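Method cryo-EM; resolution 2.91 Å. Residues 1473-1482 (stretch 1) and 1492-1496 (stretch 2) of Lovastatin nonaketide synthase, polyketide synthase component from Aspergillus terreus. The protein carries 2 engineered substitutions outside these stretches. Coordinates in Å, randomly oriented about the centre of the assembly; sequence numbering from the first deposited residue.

Stretch 1 (1473-1482) STGFFEQARE
Stretch 2, residues 1492-1496: VFEPL

The most unusual feature of this helix-to-strand contact is a charged residue packing through its aliphatic stem: Arg1481 lays CG over one face of the Phe1493 ring, 3.5 Å from the centroid and 3.3 Å from CE1. Its guanidinium forms a salt bridge with a residue of the same helix, Arg1481 NH1 donating to Glu1478 OE1 at 3.0 Å. A long polar side chain can thus serve an apolar surface and an ionic partner. Arg1481 is m, t, t; Glu1478 is m, m, 45°.

Ser1473 (phi/psi -122/138, chi1 t) precedes the turn that leads into the helix, and its OG accepts a weak 3.4 Å capping bond from Gly1475 N. Phe1477 (-56/-45) and Ala1480 (-58/-46) are helical, with Arg1481 N to Phe1477 O at 2.7 Å. Stretch 2 runs in the opposite sense, extended, with Phe1493 at -112/127 and Pro1495 at -85/147. No hydrogen bond crosses between them; CA to CA, Thr1474 lies 5.8 Å from Pro1495 and Phe1477 6.5 Å from Phe1493.

Phe1493 (m, chi2 87°) points toward the helix, and its CE2 meets Ala1480 CB at 3.4 Å. Phe1477 (m, chi2 3°) sets CD2 3.8 Å from Phe1493 CB, while its ring edge brings CZ 3.3 Å from Pro1495 N. Thr1474 (p) closes the contact, CG2 lying 3.4 Å from Pro1495 CG.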

# COMPACT_ATOMS: atom_id res chain seq x y z
N SER A 1473 -54.74 -11.76 -37.24
CA SER A 1473 -53.42 -12.37 -37.35
C SER A 1473 -52.53 -11.86 -36.22
O SER A 1473 -52.55 -10.66 -35.90
CB SER A 1473 -52.78 -12.06 -38.70
OG SER A 1473 -51.49 -12.64 -38.80
N THR A 1474 -51.76 -12.77 -35.63
CA THR A 1474 -50.86 -12.42 -34.53
C THR A 1474 -49.59 -11.73 -35.00
O THR A 1474 -48.83 -11.22 -34.17
CB THR A 1474 -50.48 -13.67 -33.74
OG1 THR A 1474 -49.88 -14.63 -34.63
CG2 THR A 1474 -51.70 -14.28 -33.08
N GLY A 1475 -49.34 -11.68 -36.31
CA GLY A 1475 -48.08 -11.15 -36.80
C GLY A 1475 -47.81 -9.73 -36.35
O GLY A 1475 -46.66 -9.35 -36.13
N PHE A 1476 -48.86 -8.92 -36.22
CA PHE A 1476 -48.70 -7.53 -35.82
C PHE A 1476 -48.38 -7.38 -34.34
O PHE A 1476 -47.85 -6.33 -33.94
CB PHE A 1476 -49.96 -6.73 -36.15
CG PHE A 1476 -50.47 -6.94 -37.54
CD1 PHE A 1476 -49.99 -6.18 -38.59
CD2 PHE A 1476 -51.43 -7.90 -37.80
CE1 PHE A 1476 -50.46 -6.37 -39.88
CE2 PHE A 1476 -51.91 -8.10 -39.09
CZ PHE A 1476 -51.42 -7.33 -40.12
N PHE A 1477 -48.67 -8.39 -33.52
CA PHE A 1477 -48.56 -8.23 -32.07
C PHE A 1477 -47.16 -7.77 -31.67
O PHE A 1477 -47.02 -6.86 -30.84
CB PHE A 1477 -48.92 -9.53 -31.37
CG PHE A 1477 -50.39 -9.88 -31.43
CD1 PHE A 1477 -51.28 -9.09 -32.13
CD2 PHE A 1477 -50.87 -11.00 -30.77
CE1 PHE A 1477 -52.63 -9.40 -32.18
CE2 PHE A 1477 -52.21 -11.32 -30.81
CZ PHE A 1477 -53.09 -10.52 -31.52
N GLU A 1478 -46.12 -8.38 -32.24
CA GLU A 1478 -44.77 -7.96 -31.93
C GLU A 1478 -44.62 -6.46 -32.12
O GLU A 1478 -44.17 -5.74 -31.22
CB GLU A 1478 -43.76 -8.71 -32.80
CG GLU A 1478 -43.74 -10.22 -32.58
CD GLU A 1478 -43.11 -10.62 -31.26
OE1 GLU A 1478 -43.44 -10.00 -30.22
OE2 GLU A 1478 -42.29 -11.56 -31.25
N GLN A 1479 -45.03 -5.95 -33.29
CA GLN A 1479 -44.96 -4.52 -33.53
C GLN A 1479 -45.71 -3.75 -32.44
O GLN A 1479 -45.20 -2.75 -31.92
CB GLN A 1479 -45.53 -4.19 -34.91
CG GLN A 1479 -45.57 -2.70 -35.22
CD GLN A 1479 -46.01 -2.42 -36.65
OE1 GLN A 1479 -46.23 -3.34 -37.43
NE2 GLN A 1479 -46.14 -1.14 -36.99
N ALA A 1480 -46.90 -4.22 -32.08
CA ALA A 1480 -47.64 -3.58 -31.00
C ALA A 1480 -46.83 -3.59 -29.71
O ALA A 1480 -46.71 -2.57 -29.03
CB ALA A 1480 -48.98 -4.28 -30.79
N ARG A 1481 -46.23 -4.74 -29.39
CA ARG A 1481 -45.40 -4.83 -28.19
C ARG A 1481 -44.24 -3.85 -28.23
O ARG A 1481 -43.70 -3.49 -27.18
CB ARG A 1481 -44.89 -6.25 -28.01
CG ARG A 1481 -45.98 -7.25 -27.66
CD ARG A 1481 -45.65 -8.65 -28.14
NE ARG A 1481 -46.72 -9.60 -27.84
CZ ARG A 1481 -46.83 -10.81 -28.37
NH1 ARG A 1481 -45.95 -11.26 -29.25
NH2 ARG A 1481 -47.85 -11.59 -28.01
N GLU A 1482 -43.85 -3.41 -29.43
CA GLU A 1482 -42.84 -2.37 -29.57
C GLU A 1482 -43.45 -0.98 -29.56
O GLU A 1482 -42.85 -0.04 -29.02
CB GLU A 1482 -42.05 -2.58 -30.86
CG GLU A 1482 -41.36 -3.93 -30.96
CD GLU A 1482 -40.75 -4.17 -32.33
OE1 GLU A 1482 -40.90 -3.30 -33.21
OE2 GLU A 1482 -40.13 -5.24 -32.52
N VAL A 1492 -52.73 -6.29 -23.08
CA VAL A 1492 -52.50 -7.71 -23.32
C VAL A 1492 -52.83 -7.99 -24.78
O VAL A 1492 -53.71 -7.36 -25.35
CB VAL A 1492 -53.35 -8.59 -22.38
CG1 VAL A 1492 -54.83 -8.39 -22.66
CG2 VAL A 1492 -52.96 -10.05 -22.53
N PHE A 1493 -52.12 -8.95 -25.37
CA PHE A 1493 -52.24 -9.25 -26.79
C PHE A 1493 -52.87 -10.62 -26.97
O PHE A 1493 -52.39 -11.61 -26.40
CB PHE A 1493 -50.87 -9.19 -27.46
CG PHE A 1493 -50.11 -7.93 -27.17
CD1 PHE A 1493 -49.31 -7.83 -26.05
CD2 PHE A 1493 -50.19 -6.84 -28.02
CE1 PHE A 1493 -48.61 -6.68 -25.78
CE2 PHE A 1493 -49.50 -5.68 -27.76
CZ PHE A 1493 -48.70 -5.60 -26.63
N GLU A 1494 -53.95 -10.68 -27.76
CA GLU A 1494 -54.64 -11.92 -28.06
C GLU A 1494 -55.27 -11.79 -29.44
O GLU A 1494 -55.86 -10.74 -29.74
CB GLU A 1494 -55.71 -12.25 -27.02
CG GLU A 1494 -55.19 -12.41 -25.61
CD GLU A 1494 -56.28 -12.83 -24.63
OE1 GLU A 1494 -57.42 -13.06 -25.08
OE2 GLU A 1494 -55.99 -12.92 -23.42
N PRO A 1495 -55.18 -12.82 -30.28
CA PRO A 1495 -55.82 -12.75 -31.60
C PRO A 1495 -57.28 -13.15 -31.56
O PRO A 1495 -57.70 -14.01 -30.78
CB PRO A 1495 -55.00 -13.75 -32.42
CG PRO A 1495 -54.63 -14.80 -31.43
CD PRO A 1495 -54.43 -14.08 -30.11
N LEU A 1496 -58.06 -12.50 -32.42
CA LEU A 1496 -59.48 -12.80 -32.54
C LEU A 1496 -59.87 -12.83 -34.01
O LEU A 1496 -59.55 -11.90 -34.75
CB LEU A 1496 -60.34 -11.77 -31.80
CG LEU A 1496 -61.84 -12.06 -31.73
CD1 LEU A 1496 -62.13 -13.21 -30.78
CD2 LEU A 1496 -62.60 -10.81 -31.31